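Local coordinates for rRNA N-glycosidase (Bougainvillea spectabilis, PDB 3CTK), which belongs to the plant ribosome-inactivating proteins, a single chain that combines a mixed beta sheet with a largely helical region, at residues Q19-R22 with N23-K27; T29-Q33 with L34-L38; T174-D178 with R179-G183; T92-T95 with S96-P100. All blocks are in the same frame, centred on the assembly; numbering follows the deposited sequence.

Contact 1. Residues Q19-R22 with N23-K27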
# COMPACT_ATOMS: atom_id res chain seq x y z
N GLN A 19 -6.31 -3.67 9.92
CA GLN A 19 -6.92 -2.73 10.86
C GLN A 19 -5.85 -2.11 11.74
O GLN A 19 -5.90 -0.91 12.04
CB GLN A 19 -7.98 -3.41 11.72
CG GLN A 19 -8.66 -2.45 12.70
CD GLN A 19 -9.31 -1.27 12.00
OE1 GLN A 19 -8.98 -0.11 12.27
NE2 GLN A 19 -10.25 -1.55 11.11
N ASP A 20 -4.86 -2.90 12.15
CA ASP A 20 -3.79 -2.36 12.99
C ASP A 20 -2.96 -1.33 12.22
O ASP A 20 -2.48 -0.36 12.80
CB ASP A 20 -2.89 -3.48 13.52
CG ASP A 20 -3.59 -4.36 14.55
OD1 ASP A 20 -4.55 -3.90 15.19
OD2 ASP A 20 -3.17 -5.53 14.72
N LEU A 21 -2.80 -1.55 10.92
CA LEU A 21 -2.04 -0.61 10.09
C LEU A 21 -2.84 0.70 9.97
O LEU A 21 -2.27 1.79 10.06
CB LEU A 21 -1.77 -1.20 8.70
CG LEU A 21 -1.11 -0.29 7.65
CD1 LEU A 21 0.17 0.33 8.19
CD2 LEU A 21 -0.82 -1.12 6.40
N ARG A 22 -4.15 0.59 9.78
CA ARG A 22 -4.97 1.80 9.68
C ARG A 22 -4.88 2.61 10.97
O ARG A 22 -4.87 3.84 10.94
CB ARG A 22 -6.44 1.45 9.41
CG ARG A 22 -6.73 0.97 8.00
CD ARG A 22 -8.20 0.59 7.82
NE ARG A 22 -8.44 0.05 6.48
CZ ARG A 22 -9.24 -0.98 6.22
NH1 ARG A 22 -9.89 -1.59 7.20
NH2 ARG A 22 -9.35 -1.42 4.97
N ASN A 23 -4.83 1.92 12.11
CA ASN A 23 -4.73 2.59 13.40
C ASN A 23 -3.47 3.44 13.48
O ASN A 23 -3.46 4.51 14.08
CB ASN A 23 -4.74 1.55 14.54
CG ASN A 23 -6.10 0.91 14.75
OD1 ASN A 23 -6.23 -0.06 15.49
ND2 ASN A 23 -7.13 1.46 14.11
N GLU A 24 -2.39 2.95 12.88
CA GLU A 24 -1.12 3.67 12.87
C GLU A 24 -1.16 4.87 11.93
O GLU A 24 -0.49 5.87 12.16
CB GLU A 24 0.02 2.74 12.45
CG GLU A 24 0.29 1.60 13.41
CD GLU A 24 0.84 2.09 14.74
OE1 GLU A 24 0.74 1.33 15.73
OE2 GLU A 24 1.37 3.22 14.79
N LEU A 25 -1.96 4.76 10.87
CA LEU A 25 -2.07 5.82 9.87
C LEU A 25 -3.10 6.90 10.22
O LEU A 25 -2.99 8.04 9.77
CB LEU A 25 -2.42 5.21 8.51
CG LEU A 25 -1.48 4.16 7.92
CD1 LEU A 25 -2.15 3.45 6.75
CD2 LEU A 25 -0.18 4.82 7.47
N ALA A 26 -4.12 6.53 11.00
CA ALA A 26 -5.18 7.47 11.36
C ALA A 26 -4.71 8.48 12.40
O ALA A 26 -5.03 8.36 13.58
CB ALA A 26 -6.39 6.70 11.88
N LYS A 27 -3.97 9.49 11.94
CA LYS A 27 -3.44 10.52 12.83
C LYS A 27 -4.08 11.89 12.63
O LYS A 27 -3.81 12.82 13.40
CB LYS A 27 -1.93 10.65 12.63
CG LYS A 27 -1.17 9.35 12.82
CD LYS A 27 0.33 9.58 12.64
CE LYS A 27 1.10 8.28 12.74
NZ LYS A 27 0.85 7.56 14.02
O HOH W 1 -1.85 -0.43 15.55
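Asn23 N donates to Gln19 O (3.0 Å) and Leu25 N to Leu21 O (3.1 Å), the i to i+4 ladder in the last turns of helix 14-25, the crossover of the beta-alpha-beta unit between parallel strands 3-7 and 47-53. Ala26 is the first residue to leave helical geometry and centres an inverse gamma turn, yet its N still reaches Arg22 O at 2.8 Å. Leu21 and Leu25 fall on the same flank one turn apart, CG of Leu21 resting 4.0 Å from CD1 of Leu25. Their branched apolar ends suit the buried side, where both touch Ala167 on helix 149-168. On the exposed side, Gln19 starts with CG anti to its backbone N (chi1 -179°) and then bends at chi2, which brings OE1 within 3.0 Å of Asn23 ND2. The amide planes are 46° apart. Glu24 turns outward to a water that donates to its OE1 (3.1 Å) and to Asp20 O (2.8 Å). Asp20 O also accepts a weak bond from Glu24 N, so the water is a second donor to it. OE2 of Glu24 is hydrogen-bonded to Asn2 ND2. Arg22 NH2 forms a salt bridge with Glu173 and bonds Ala166 O, while NE bonds Ala167 O. Chemistry thus divides by side: leucines pack against helix 149-168, amides and a hydrated carboxylate face outward, and Glu173 and two carbonyls probably stabilise the charge of Arg22.

Contact 2. Residues T29-Q33 with L34-L38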
# COMPACT_ATOMS: atom_id res chain seq x y z
N THR A 29 -7.57 14.56 11.77
CA THR A 29 -8.93 14.75 12.27
C THR A 29 -9.90 14.02 11.35
O THR A 29 -9.89 14.22 10.14
CB THR A 29 -9.30 16.24 12.29
OG1 THR A 29 -8.40 16.94 13.15
CG2 THR A 29 -10.73 16.42 12.80
N PRO A 30 -10.75 13.15 11.92
CA PRO A 30 -11.72 12.40 11.11
C PRO A 30 -12.66 13.31 10.32
O PRO A 30 -12.97 14.42 10.76
CB PRO A 30 -12.49 11.58 12.15
CG PRO A 30 -11.49 11.41 13.26
CD PRO A 30 -10.87 12.78 13.34
N VAL A 31 -13.11 12.84 9.16
CA VAL A 31 -14.04 13.60 8.34
C VAL A 31 -15.11 12.61 7.90
O VAL A 31 -14.80 11.50 7.46
CB VAL A 31 -13.34 14.23 7.11
CG1 VAL A 31 -12.88 13.16 6.14
CG2 VAL A 31 -14.30 15.20 6.42
N CYS A 32 -16.37 13.01 8.05
CA CYS A 32 -17.50 12.15 7.70
C CYS A 32 -17.35 10.77 8.35
O CYS A 32 -17.62 9.73 7.72
CB CYS A 32 -17.65 12.03 6.18
SG CYS A 32 -17.94 13.61 5.30
N GLN A 33 -16.91 10.76 9.60
CA GLN A 33 -16.73 9.53 10.38
C GLN A 33 -15.72 8.55 9.80
O GLN A 33 -15.82 7.34 10.02
CB GLN A 33 -18.08 8.82 10.55
CG GLN A 33 -19.09 9.62 11.34
CD GLN A 33 -20.45 8.94 11.41
OE1 GLN A 33 -21.15 8.82 10.40
NE2 GLN A 33 -20.82 8.49 12.60
N LEU A 34 -14.75 9.07 9.05
CA LEU A 34 -13.70 8.25 8.44
C LEU A 34 -12.32 8.74 8.88
O LEU A 34 -12.12 9.94 9.10
CB LEU A 34 -13.80 8.32 6.92
CG LEU A 34 -15.02 7.69 6.25
CD1 LEU A 34 -15.07 8.10 4.78
CD2 LEU A 34 -14.95 6.18 6.38
N PRO A 35 -11.35 7.83 9.02
CA PRO A 35 -9.98 8.16 9.42
C PRO A 35 -9.32 9.00 8.31
O PRO A 35 -9.70 8.89 7.15
CB PRO A 35 -9.32 6.79 9.58
CG PRO A 35 -10.48 5.86 9.81
CD PRO A 35 -11.49 6.37 8.84
N VAL A 36 -8.34 9.82 8.69
CA VAL A 36 -7.64 10.67 7.74
C VAL A 36 -6.15 10.72 8.10
O VAL A 36 -5.80 10.72 9.29
CB VAL A 36 -8.21 12.12 7.76
CG1 VAL A 36 -7.48 13.00 6.74
CG2 VAL A 36 -9.71 12.10 7.48
N THR A 37 -5.28 10.76 7.10
CA THR A 37 -3.84 10.83 7.37
C THR A 37 -3.43 12.28 7.61
O THR A 37 -4.20 13.21 7.34
CB THR A 37 -2.99 10.30 6.18
OG1 THR A 37 -3.17 11.14 5.03
CG2 THR A 37 -3.38 8.87 5.82
N LEU A 38 -2.22 12.48 8.12
CA LEU A 38 -1.68 13.82 8.37
C LEU A 38 -0.78 14.20 7.19
O LEU A 38 -0.01 13.36 6.71
CB LEU A 38 -0.84 13.85 9.65
CG LEU A 38 -1.52 14.07 11.00
CD1 LEU A 38 -0.46 14.04 12.10
CD2 LEU A 38 -2.22 15.42 10.99
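Val31 and Leu34 pair across a tight reversal in the connection between helix 14-25 and strand 47-53, a local backbone-to-backbone contact with apolar side chains beside it. Two bonds close it: Val31 N to Leu34 O at 3.1 Å, and Leu34 N to Val31 O at 2.9 Å. The second donor comes from above the carbonyl plane, 55° out of it. Cys32 and Gln33 occupy the corner with positive phi, a left-handed backbone region less usual for residues with side chains. Just outside the bridge, Pro30 CA brings its hydrogen to Leu34 O (CA to O 3.2 Å), a CA-H...O contact. Further along, CG1 of Val31 meets CG2 of Val36 at 3.6 Å, the side chains crossing at a slant, and the same CG2 lies 3.4 Å from Thr29 O. Val31 has CG1 between its backbone N and carbonyl carbon (chi1 67°), the branch that faces Val36. Compact beta-branched valines suit this buried side, where both touch His206 of helix 198-208. Cys32 is tied by a disulfide to Cys212, fastening the corner to the chain beyond that helix. A single antiparallel bridge closed by a type I' turn is the geometry characteristic of a beta hairpin with a two-residue loop.

Contact 3. Residues T174-D178 with R179-G183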
# COMPACT_ATOMS: atom_id res chain seq x y z
N THR A 174 -11.28 -6.41 1.18
CA THR A 174 -12.22 -7.51 1.05
C THR A 174 -11.90 -8.43 -0.12
O THR A 174 -12.10 -9.64 -0.04
CB THR A 174 -13.67 -6.99 0.93
OG1 THR A 174 -14.02 -6.29 2.13
CG2 THR A 174 -14.64 -8.15 0.76
N GLU A 175 -11.39 -7.86 -1.21
CA GLU A 175 -11.02 -8.69 -2.37
C GLU A 175 -9.90 -9.64 -1.96
O GLU A 175 -9.93 -10.83 -2.31
CB GLU A 175 -10.55 -7.82 -3.54
CG GLU A 175 -11.66 -7.08 -4.26
CD GLU A 175 -12.68 -8.03 -4.88
OE1 GLU A 175 -12.33 -8.74 -5.85
OE2 GLU A 175 -13.82 -8.07 -4.38
N VAL A 176 -8.93 -9.14 -1.21
CA VAL A 176 -7.82 -9.98 -0.78
C VAL A 176 -8.32 -11.06 0.18
O VAL A 176 -7.91 -12.21 0.08
CB VAL A 176 -6.71 -9.15 -0.09
CG1 VAL A 176 -5.64 -10.07 0.48
CG2 VAL A 176 -6.09 -8.20 -1.11
N VAL A 177 -9.21 -10.69 1.10
CA VAL A 177 -9.75 -11.65 2.05
C VAL A 177 -10.53 -12.77 1.35
O VAL A 177 -10.38 -13.95 1.68
CB VAL A 177 -10.69 -10.97 3.07
CG1 VAL A 177 -11.43 -12.01 3.90
CG2 VAL A 177 -9.88 -10.06 3.99
N ASP A 178 -11.37 -12.39 0.38
CA ASP A 178 -12.19 -13.36 -0.35
C ASP A 178 -11.45 -14.17 -1.41
O ASP A 178 -11.79 -15.34 -1.65
CB ASP A 178 -13.36 -12.66 -1.05
CG ASP A 178 -14.36 -12.07 -0.09
OD1 ASP A 178 -14.33 -12.43 1.10
OD2 ASP A 178 -15.18 -11.25 -0.54
N ARG A 179 -10.44 -13.57 -2.04
CA ARG A 179 -9.71 -14.22 -3.13
C ARG A 179 -8.21 -14.43 -2.98
O ARG A 179 -7.64 -15.26 -3.69
CB ARG A 179 -9.93 -13.43 -4.42
CG ARG A 179 -11.34 -12.95 -4.69
CD ARG A 179 -11.34 -12.00 -5.89
NE ARG A 179 -12.66 -11.46 -6.19
CZ ARG A 179 -13.63 -12.15 -6.80
NH1 ARG A 179 -13.43 -13.40 -7.17
NH2 ARG A 179 -14.80 -11.57 -7.03
N GLY A 180 -7.55 -13.69 -2.09
CA GLY A 180 -6.11 -13.82 -1.98
C GLY A 180 -5.48 -14.40 -0.72
O GLY A 180 -4.26 -14.35 -0.58
N LEU A 181 -6.27 -14.93 0.20
CA LEU A 181 -5.71 -15.50 1.41
C LEU A 181 -5.49 -17.00 1.21
O LEU A 181 -4.51 -17.56 1.69
CB LEU A 181 -6.63 -15.25 2.61
CG LEU A 181 -6.84 -13.79 3.01
CD1 LEU A 181 -7.67 -13.73 4.28
CD2 LEU A 181 -5.49 -13.10 3.24
N TYR A 182 -6.41 -17.62 0.48
CA TYR A 182 -6.33 -19.05 0.21
C TYR A 182 -6.33 -19.33 -1.28
O TYR A 182 -6.57 -20.46 -1.72
CB TYR A 182 -7.50 -19.77 0.88
CG TYR A 182 -7.58 -19.51 2.37
CD1 TYR A 182 -8.45 -18.54 2.88
CD2 TYR A 182 -6.74 -20.18 3.26
CE1 TYR A 182 -8.48 -18.26 4.25
CE2 TYR A 182 -6.77 -19.91 4.62
CZ TYR A 182 -7.64 -18.95 5.11
OH TYR A 182 -7.67 -18.67 6.46
N GLY A 183 -6.04 -18.29 -2.06
CA GLY A 183 -5.99 -18.43 -3.50
C GLY A 183 -5.23 -17.26 -4.11
O GLY A 183 -4.59 -16.50 -3.39
O HOH W 2 -15.62 -8.93 -6.09
O HOH W 3 -8.97 -16.18 0.04
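Glu175 and Arg179 form an i to i+4 salt bridge on the last turns of helix 170-180, their side chains lying side by side and pointing the same way. Arg179 NE donates to Glu175 OE1 at 2.8 Å. The oxygen lies near the guanidinium plane, whereas NE approaches from above the carboxylate, 36° out of its plane, and the two flat groups are turned 47° from each other. A water completes the link by donating to Glu175 OE2 (2.6 Å) and accepting from Arg179 NH2 (2.9 Å), so both carboxylate oxygens are engaged and the rotation of each group is restrained. The long arginine runs extended from CG to NE, while Glu175, bent at chi2 (-61°), folds up to meet it. Beneath this pair the backbone holds the spacing: Arg179 N bonds to Glu175 O, and Gly180 N to Val176 O at 2.7 Å. Glycine suits that place because it has no CB to press on the Val176 carbonyl. On another side Leu181 folds back over the helix, its CD1 3.7 Å from Val177 CA and its CD2 4.1 Å from Val176 CG1. These three apolar residues also pack on Tyr14 of helix 14-25, and Gly180 shares a backbone bond with Val132. Beside Leu181, a water donates to Val177 O (3.1 Å) and accepts from Tyr182 N (3.0 Å).

Contact 4. Residues T92-T95 with S96-P100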
# COMPACT_ATOMS: atom_id res chain seq x y z
N THR A 92 13.86 12.72 1.35
CA THR A 92 15.22 12.66 1.87
C THR A 92 15.20 12.06 3.28
O THR A 92 16.12 11.34 3.66
CB THR A 92 15.86 14.06 1.92
OG1 THR A 92 15.91 14.60 0.60
CG2 THR A 92 17.27 13.97 2.48
N VAL A 93 14.15 12.34 4.04
CA VAL A 93 14.05 11.82 5.39
C VAL A 93 14.02 10.29 5.39
O VAL A 93 14.42 9.65 6.36
CB VAL A 93 12.78 12.36 6.12
CG1 VAL A 93 11.52 11.95 5.36
CG2 VAL A 93 12.74 11.84 7.55
N ALA A 94 13.55 9.70 4.29
CA ALA A 94 13.48 8.24 4.18
C ALA A 94 14.88 7.62 4.09
O ALA A 94 15.22 6.72 4.86
CB ALA A 94 12.67 7.85 2.95
N THR A 95 15.69 8.10 3.16
CA THR A 95 17.03 7.56 3.01
C THR A 95 17.95 7.99 4.14
O THR A 95 18.94 7.32 4.43
CB THR A 95 17.64 7.98 1.65
OG1 THR A 95 17.43 9.38 1.43
CG2 THR A 95 17.00 7.19 0.51
N SER A 96 17.62 9.09 4.81
CA SER A 96 18.44 9.58 5.91
C SER A 96 18.14 8.93 7.26
O SER A 96 19.06 8.68 8.04
CB SER A 96 18.31 11.10 6.06
OG SER A 96 18.81 11.78 4.93
N LYS A 97 16.87 8.64 7.53
CA LYS A 97 16.51 8.08 8.83
C LYS A 97 16.07 6.62 8.93
O LYS A 97 16.11 6.05 10.02
CB LYS A 97 15.45 8.97 9.48
CG LYS A 97 16.02 10.28 10.01
CD LYS A 97 14.95 11.13 10.66
CE LYS A 97 15.58 12.25 11.48
NZ LYS A 97 16.61 12.99 10.70
N LEU A 98 15.65 6.02 7.83
CA LEU A 98 15.23 4.62 7.88
C LEU A 98 16.40 3.66 7.95
O LEU A 98 17.47 3.93 7.41
CB LEU A 98 14.36 4.27 6.66
CG LEU A 98 12.91 4.76 6.70
CD1 LEU A 98 12.25 4.52 5.36
CD2 LEU A 98 12.17 4.04 7.82
N PHE A 99 16.18 2.53 8.62
CA PHE A 99 17.18 1.48 8.75
C PHE A 99 18.55 2.04 9.13
O PHE A 99 19.54 1.83 8.43
CB PHE A 99 17.26 0.72 7.43
CG PHE A 99 15.91 0.39 6.85
CD1 PHE A 99 15.63 0.65 5.51
CD2 PHE A 99 14.91 -0.18 7.64
CE1 PHE A 99 14.38 0.34 4.96
CE2 PHE A 99 13.66 -0.49 7.10
CZ PHE A 99 13.40 -0.22 5.76
N PRO A 100 18.62 2.75 10.27
CA PRO A 100 19.87 3.35 10.73
C PRO A 100 21.02 2.35 10.92
O PRO A 100 20.83 1.26 11.44
CB PRO A 100 19.47 4.02 12.04
CG PRO A 100 18.37 3.12 12.55
CD PRO A 100 17.57 2.86 11.29
O HOH W 4 19.31 10.90 2.51
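Val93 and Lys97, one helical turn apart, cross at a slant: CG2 of Val93 touches the methylene CD of Lys97 at 3.9 Å. The lysine thereby lends its aliphatic stem to the valine before its chain bends at chi4, and the side chain also touches Tyr1 and Asp43. A similar apolar step joins Ala94 to Leu98, where the small CB of the alanine lies 4.1 Å from CD1 of the leucine. Leu98 CB also comes within 3.2 Å of Ala94 O. Both residues face the sheet, where they meet Phe47, and Leu98 also meets Val72 and Phe86.

Thr92 and Ser96 are exposed, while Thr95 also reaches Phe86. Ser96 OG lies beside its own backbone N (chi1 -65°), directed back along the helix to 3.0 Å from Thr92 O. It also passes 3.6 Å from the methyl CG2 of Thr92. Thr95 turns OG1 in between its backbone N and carbonyl carbon (chi1 46°), and a water sits 2.6 Å from both Thr95 OG1 and Ser96 OG, joining the two hydroxyls. The main chain keeps the i to i+4 bonds, Ser96 N to Thr92 O, Lys97 N to Val93 O and Leu98 N to Ala94 O (3.1 Å), after which it leaves helical geometry at Leu98. Arg105 donates through NH2 to the carbonyl oxygens of Thr95 and Leu98 and through NH1 to that of Phe99, linking the helix end to the first residue of strand 105-108. This short helix is the connection of a beta-alpha-beta unit, carrying strand 81-88 over to the parallel strand 105-108.

All four contacts are local and partly buried, each with a sheltered apolar side and a polar or solvent-facing one. Contacts 1 and 4 belong to connections between parallel strands of the mixed sheet, though their nearest atoms are about 12 Å apart. Contact 3, across the chain's centre from contact 4, has a salt bridge between its own two segments, whereas the one in contact 1 reaches outside to Glu173; contact 4 relies instead on hydroxyls and a shared water. Contact 2 is a turn with one beta bridge, joined by a disulfide to Cys212. It comes next after contact 1, past Gly28, and touches it, Ala26 CB lying 3.7 Å from Pro35 CB. Helix 14-25 also supplies Tyr14 to contact 3.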